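Side-chain contacts in homoserine dehydrogenase (Thermoplasma acidophilum, PDB 3ING), which binds NADPH and probably catalyses its use in reducing aspartate semialdehyde to homoserine, a step shared by threonine and methionine biosynthesis: residues L17-I22 and A312-I317; S55-N60 and G65-R70; D77-A82 and S109-V114. All blocks are in the same frame, centred on the assembly; numbering follows the deposited sequence.

Contact 1: residues L17-I22 and A312-I317; sequences LNVLRI and AVVNDI
The first helix of the Rossmann fold, which follows the glycine-rich nucleotide-binding turn, packs here through Val19 and Ile22 on Val313 and Val314 of the C-terminal helix 306-321. The two short helical segments cross at -57° with their axes 9.8 Å apart, and everything that meets between them is aliphatic. Branched side chains suit such an interface: they are short and stiff, and each offers two methyl-bearing branches to different neighbours. Val19 uses both. With CG1 anti to the backbone N (chi1 163°), it lies 4.1 Å from Val314 CG2, the two side chains sliding past each other in opposite directions, while CG2 lies 3.9 Å from Val313 CB, these two valines crossing nearly at a right angle. Val313 also touches Val87 of the central sheet, so the C-terminal helix is bedded on the sheet too. Pro161 of the second subunit packs on Ile22 and Val314, bringing the dimer partner to this seam. The polar residues of helix 14-29 lie on another flank: Arg21 NH1 donates to Asn18 OD1 at 3.0 Å from above the amide plane, one guanidinium face rests over Leu17 CG, and NH2 forms a salt bridge with Glu62. Between the helices, the methyl Val314 CG2 is shared by two residues of the opposing helix, meeting Ile22 CG2 at 3.9 Å as well as Val19.

Contact 2: residues S55-N60 and G65-R70; sequences SSIISN and GRISDR
Ile57, on helix 54-64, and Ile67, in the loop that follows, form the tight part of this contact, where the chain folds back beside the helix it has just left. Ile57 CG2 meets Ile67 CD1 at 3.6 Å. The CB of Ile67 points away from the helix, but a bend at chi2 (-69°) swings CD1 back to it; the long branch of isoleucine gives this reach. Around this pair lie Val40, touched by both isoleucines, Leu20 on Ile57 and Thr12 on Ile67, so the apolar residues belong to the core next to the NADPH site. Gly65 leaves the helix with positive phi (81°), a conformation that costs glycine least. The Asn60 side is polar and partly exposed. Asn60 extends its amide beside the loop, CG lying 3.7 Å from Arg66 O and 4.1 Å from Ile67 O. With an alanine here, these two carbonyls would probably lose the polar group beside them, and a gap would be likely to open between helix and loop. Farther out the contact is looser: Arg66 NH2 and Asp69 OD1 form a salt bridge of 2.9 Å, met on the syn side of the carboxylate, while Ser68 OG accepts from Arg70 N in an ST turn and also bonds to Tyr46 O. The chemistry is thus divided: methyl groups fill the inner side, while the loop's internal salt bridge and the Ser68 hydroxyl lie towards solvent.

Contact 3: residues D77-A82 and S109-V114; sequences DLMGEA and SGMNVV
Ser109 OG, hydrogen-bonded to the backbone O of Met105, also has the selenium of Met79 beside it, at 3.8 Å. Ser109 directly follows helix 97-108 of the Rossmann domain, and Gly110 is the C-prime residue of the Schellman motif that closes that helix before strand 112-115, one of the parallel strands of the Rossmann sheet. The positive phi of Gly110 (88°) explains the residue type, since a CB there would be jammed against the preceding carbonyl oxygen. A small serine is apt here because its hydroxyl can turn back to a carbonyl of the last turn. Facing this end is the type I turn from Leu78 to Glu81, which carries Met79. Both methionines are present as selenomethionine. Met79 has CG anti to the carbonyl carbon and is folded again at chi2 (-73°), which carries SE towards Ser109 and Met111 although its CB is not aimed there. Long, unbranched and flexible, the two methionines can bridge a gap where the nearest alpha carbons, CA of Met79 and CA of Ser109, are 7.9 Å apart. Met111 also touches Ile8 of strand 4-10, and Met79 touches Met105. The main contact sets Met79 SE against Met111 CE, but its 3.4 Å is doubtful, because that methyl is modelled unusually near its own selenium; as modelled, Met111 CE lies 3.8 Å from Met79 CE.

Contacts 2 and 3 lie within the NADPH-binding domain, while contact 1 joins the helix after its glycine-rich turn to the C-terminal helix; along the chain, contacts 2 and 3 are nested inside the loop that contact 1 closes. Centres of contacts 1 and 2 lie about 17 Å apart, joined where Leu20 CD1 packs 4.0 Å from Ile57 CG2. Contact 3, also about 17 Å from contact 1 by centres, meets it where Val114 CG1 is 3.6 Å from Asp316 CB. Contacts 2 and 3 do not touch, their nearest atoms being about 6 Å apart. The bound NADPH lies about 6 Å from the Ile67 side chain, 7 Å from that of Val313 and 11 Å from that of Met79.

Contact 1: residues L17-I22 and A312-I317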
# COMPACT_ATOMS: atom_id res chain seq x y z
N LEU A 17 13.03 12.62 16.66
CA LEU A 17 12.95 12.03 18.01
C LEU A 17 11.95 10.86 18.00
O LEU A 17 12.17 9.86 18.64
CB LEU A 17 12.60 13.07 19.05
CG LEU A 17 12.89 12.74 20.51
CD1 LEU A 17 14.35 12.30 20.73
CD2 LEU A 17 12.54 13.95 21.40
N ASN A 18 10.86 10.98 17.23
CA ASN A 18 9.90 9.88 17.09
C ASN A 18 10.48 8.70 16.34
O ASN A 18 10.07 7.55 16.53
CB ASN A 18 8.60 10.36 16.40
CG ASN A 18 7.65 11.04 17.37
OD1 ASN A 18 7.45 10.54 18.46
ND2 ASN A 18 7.08 12.18 16.97
N VAL A 19 11.43 8.97 15.45
CA VAL A 19 12.12 7.88 14.77
C VAL A 19 12.89 7.03 15.80
O VAL A 19 12.80 5.79 15.82
CB VAL A 19 13.03 8.39 13.62
CG1 VAL A 19 14.02 7.31 13.23
CG2 VAL A 19 12.19 8.85 12.37
N LEU A 20 13.58 7.70 16.72
CA LEU A 20 14.26 7.01 17.80
C LEU A 20 13.26 6.26 18.69
O LEU A 20 13.50 5.14 19.08
CB LEU A 20 15.06 8.02 18.65
CG LEU A 20 16.30 8.67 18.03
CD1 LEU A 20 17.03 9.55 19.04
CD2 LEU A 20 17.24 7.61 17.47
N ARG A 21 12.14 6.89 19.01
CA ARG A 21 11.15 6.22 19.86
C ARG A 21 10.67 4.93 19.22
O ARG A 21 10.61 3.89 19.89
CB ARG A 21 9.95 7.13 20.14
CG ARG A 21 10.23 8.30 21.09
CD ARG A 21 8.98 9.15 21.40
NE ARG A 21 9.34 10.32 22.21
CZ ARG A 21 9.34 11.58 21.80
NH1 ARG A 21 8.97 11.92 20.58
NH2 ARG A 21 9.68 12.53 22.66
N ILE A 22 10.35 4.99 17.93
CA ILE A 22 9.85 3.82 17.20
C ILE A 22 10.91 2.74 17.12
O ILE A 22 10.62 1.57 17.37
CB ILE A 22 9.30 4.20 15.80
CG1 ILE A 22 8.02 5.02 16.00
CG2 ILE A 22 8.98 2.94 14.94
CD1 ILE A 22 7.41 5.63 14.75
N ALA A 312 6.82 6.01 8.81
CA ALA A 312 7.13 5.91 7.37
C ALA A 312 8.63 5.84 7.15
O ALA A 312 9.14 5.01 6.38
CB ALA A 312 6.50 7.13 6.60
N VAL A 313 9.37 6.69 7.86
CA VAL A 313 10.83 6.62 7.85
C VAL A 313 11.33 5.23 8.27
O VAL A 313 12.23 4.66 7.61
CB VAL A 313 11.50 7.73 8.73
CG1 VAL A 313 13.00 7.58 8.79
CG2 VAL A 313 11.07 9.16 8.25
N VAL A 314 10.76 4.66 9.34
CA VAL A 314 11.27 3.37 9.83
C VAL A 314 10.86 2.25 8.87
O VAL A 314 11.60 1.29 8.70
CB VAL A 314 10.91 3.09 11.31
CG1 VAL A 314 11.35 1.67 11.73
CG2 VAL A 314 11.56 4.13 12.22
N ASN A 315 9.70 2.39 8.22
CA ASN A 315 9.33 1.43 7.17
C ASN A 315 10.38 1.43 6.07
O ASN A 315 10.82 0.38 5.62
CB ASN A 315 7.95 1.72 6.57
CG ASN A 315 7.48 0.60 5.70
OD1 ASN A 315 7.51 0.69 4.44
ND2 ASN A 315 7.15 -0.51 6.33
N ASP A 316 10.83 2.63 5.66
CA ASP A 316 11.88 2.74 4.65
C ASP A 316 13.17 2.05 5.12
O ASP A 316 13.83 1.36 4.33
CB ASP A 316 12.17 4.18 4.26
CG ASP A 316 11.23 4.74 3.18
OD1 ASP A 316 10.55 3.95 2.47
OD2 ASP A 316 11.26 5.98 3.01
N ILE A 317 13.54 2.26 6.38
CA ILE A 317 14.74 1.59 6.95
C ILE A 317 14.63 0.06 6.84
O ILE A 317 15.59 -0.65 6.44
CB ILE A 317 14.97 2.01 8.43
CG1 ILE A 317 15.32 3.51 8.52
CG2 ILE A 317 16.07 1.13 9.08
CD1 ILE A 317 15.47 4.05 9.99

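Contact 2: residues S55-N60 and G65-R70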
# COMPACT_ATOMS: atom_id res chain seq x y z
N SER A 55 17.22 5.18 24.45
CA SER A 55 16.26 5.75 25.41
C SER A 55 16.95 6.82 26.23
O SER A 55 16.33 7.79 26.61
CB SER A 55 15.64 4.67 26.30
OG SER A 55 16.63 4.02 27.01
N SER A 56 18.23 6.64 26.50
CA SER A 56 18.96 7.66 27.22
C SER A 56 19.09 8.94 26.38
O SER A 56 18.98 10.04 26.89
CB SER A 56 20.32 7.16 27.63
OG SER A 56 20.78 7.98 28.64
N ILE A 57 19.32 8.78 25.08
CA ILE A 57 19.41 9.94 24.20
C ILE A 57 18.05 10.63 24.09
O ILE A 57 17.97 11.86 24.09
CB ILE A 57 19.92 9.53 22.80
CG1 ILE A 57 21.42 9.15 22.91
CG2 ILE A 57 19.69 10.65 21.81
CD1 ILE A 57 21.98 8.44 21.70
N ILE A 58 16.98 9.85 23.99
CA ILE A 58 15.63 10.43 23.95
C ILE A 58 15.37 11.27 25.23
O ILE A 58 14.93 12.42 25.17
CB ILE A 58 14.57 9.36 23.81
CG1 ILE A 58 14.62 8.70 22.42
CG2 ILE A 58 13.17 9.96 24.05
CD1 ILE A 58 13.86 7.37 22.37
N SER A 59 15.70 10.68 26.38
CA SER A 59 15.48 11.34 27.64
C SER A 59 16.28 12.64 27.74
O SER A 59 15.75 13.66 28.21
CB SER A 59 15.79 10.38 28.78
OG SER A 59 15.81 11.05 30.02
N ASN A 60 17.55 12.61 27.32
CA ASN A 60 18.40 13.79 27.37
C ASN A 60 17.92 14.90 26.43
O ASN A 60 17.97 16.08 26.78
CB ASN A 60 19.85 13.44 27.03
CG ASN A 60 20.81 14.57 27.36
OD1 ASN A 60 21.41 15.18 26.48
ND2 ASN A 60 20.90 14.89 28.63
N GLY A 65 16.86 19.60 25.73
CA GLY A 65 16.79 20.19 24.39
C GLY A 65 18.02 19.91 23.54
O GLY A 65 18.12 20.43 22.42
N ARG A 66 18.94 19.07 24.03
CA ARG A 66 20.14 18.72 23.28
C ARG A 66 20.42 17.23 23.31
O ARG A 66 20.10 16.53 24.27
CB ARG A 66 21.36 19.42 23.82
CG ARG A 66 21.39 20.87 23.52
CD ARG A 66 22.65 21.50 24.10
NE ARG A 66 23.00 20.98 25.43
CZ ARG A 66 22.41 21.32 26.59
NH1 ARG A 66 21.37 22.16 26.64
NH2 ARG A 66 22.85 20.78 27.71
N ILE A 67 21.03 16.74 22.24
CA ILE A 67 21.38 15.33 22.13
C ILE A 67 22.49 14.99 23.07
O ILE A 67 22.49 13.91 23.69
CB ILE A 67 21.83 14.98 20.70
CG1 ILE A 67 20.59 14.99 19.80
CG2 ILE A 67 22.58 13.61 20.67
CD1 ILE A 67 19.64 13.85 20.12
N SER A 68 23.45 15.89 23.16
CA SER A 68 24.59 15.68 24.02
C SER A 68 25.25 17.00 24.29
O SER A 68 24.81 18.05 23.80
CB SER A 68 25.61 14.80 23.33
OG SER A 68 26.44 15.56 22.47
N ASP A 69 26.35 16.96 25.03
CA ASP A 69 27.09 18.16 25.34
C ASP A 69 28.39 18.13 24.57
O ASP A 69 29.41 18.58 25.06
CB ASP A 69 27.30 18.26 26.86
CG ASP A 69 25.97 18.44 27.61
OD1 ASP A 69 25.54 19.62 27.76
OD2 ASP A 69 25.36 17.41 28.05
N ARG A 70 28.30 17.61 23.35
CA ARG A 70 29.42 17.41 22.43
C ARG A 70 29.11 18.06 21.06
O ARG A 70 28.32 17.54 20.24
CB ARG A 70 29.61 15.91 22.30
CG ARG A 70 30.65 15.40 21.37
CD ARG A 70 30.92 13.97 21.82
NE ARG A 70 31.29 13.05 20.75
CZ ARG A 70 32.52 12.87 20.28
NH1 ARG A 70 33.55 13.58 20.76
NH2 ARG A 70 32.71 11.97 19.31

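Contact 3: residues D77-A82 and S109-V114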
# COMPACT_ATOMS: atom_id res chain seq x y z
N ASP A 77 31.42 14.64 11.34
CA ASP A 77 31.49 14.15 12.73
C ASP A 77 30.90 12.76 12.96
O ASP A 77 31.21 12.12 13.97
CB ASP A 77 30.76 15.11 13.67
CG ASP A 77 31.44 16.46 13.81
OD1 ASP A 77 32.65 16.54 13.52
OD2 ASP A 77 30.76 17.43 14.21
N LEU A 78 30.02 12.32 12.05
CA LEU A 78 29.30 11.05 12.21
C LEU A 78 29.87 9.92 11.36
O LEU A 78 29.45 8.80 11.48
CB LEU A 78 27.82 11.27 11.88
CG LEU A 78 27.12 12.32 12.76
CD1 LEU A 78 25.71 12.58 12.30
CD2 LEU A 78 27.13 11.87 14.22
N MSE A 79 30.86 10.19 10.55
CA MSE A 79 31.35 9.18 9.63
C MSE A 79 32.44 8.28 10.23
O MSE A 79 33.03 7.47 9.52
CB MSE A 79 31.86 9.86 8.37
CG MSE A 79 30.82 10.72 7.69
SE MSE A 79 29.47 9.63 6.81
CE MSE A 79 27.84 10.78 7.05
N GLY A 80 32.68 8.39 11.53
CA GLY A 80 33.62 7.52 12.21
C GLY A 80 33.14 6.10 12.49
O GLY A 80 33.95 5.21 12.81
N GLU A 81 31.84 5.87 12.40
CA GLU A 81 31.32 4.55 12.65
C GLU A 81 30.80 3.97 11.35
O GLU A 81 30.16 4.67 10.56
CB GLU A 81 30.16 4.60 13.66
CG GLU A 81 30.59 5.01 15.08
CD GLU A 81 31.44 3.96 15.79
OE1 GLU A 81 31.27 2.73 15.52
OE2 GLU A 81 32.26 4.36 16.65
N ALA A 82 31.04 2.68 11.18
CA ALA A 82 30.48 1.92 10.09
C ALA A 82 28.97 1.88 10.25
O ALA A 82 28.48 1.52 11.32
CB ALA A 82 31.07 0.51 10.09
N SER A 109 30.36 6.83 1.15
CA SER A 109 30.82 6.14 2.34
C SER A 109 30.23 4.74 2.45
O SER A 109 30.35 4.14 3.50
CB SER A 109 30.39 6.91 3.58
OG SER A 109 31.05 8.15 3.68
N GLY A 110 29.54 4.26 1.43
CA GLY A 110 28.99 2.91 1.47
C GLY A 110 27.61 2.78 2.10
O GLY A 110 27.18 1.67 2.47
N MSE A 111 26.88 3.89 2.18
CA MSE A 111 25.60 3.86 2.82
C MSE A 111 24.47 4.13 1.86
O MSE A 111 24.64 4.84 0.85
CB MSE A 111 25.56 4.92 3.91
CG MSE A 111 26.61 4.77 4.97
SE MSE A 111 26.33 6.03 6.39
CE MSE A 111 27.20 7.18 6.07
N ASN A 112 23.29 3.57 2.16
CA ASN A 112 22.07 4.02 1.47
C ASN A 112 21.48 5.16 2.26
O ASN A 112 21.98 5.48 3.35
CB ASN A 112 21.06 2.88 1.30
CG ASN A 112 21.57 1.77 0.44
OD1 ASN A 112 22.02 1.99 -0.69
ND2 ASN A 112 21.49 0.56 0.95
N VAL A 113 20.43 5.79 1.73
CA VAL A 113 19.79 6.89 2.39
C VAL A 113 18.30 6.75 2.51
O VAL A 113 17.63 6.29 1.59
CB VAL A 113 20.12 8.25 1.65
CG1 VAL A 113 19.33 9.41 2.20
CG2 VAL A 113 21.62 8.55 1.76
N VAL A 114 17.78 7.18 3.66
CA VAL A 114 16.34 7.36 3.86
C VAL A 114 16.11 8.82 4.24
O VAL A 114 16.78 9.34 5.12
CB VAL A 114 15.79 6.48 4.97
CG1 VAL A 114 14.38 6.89 5.24
CG2 VAL A 114 15.91 4.98 4.59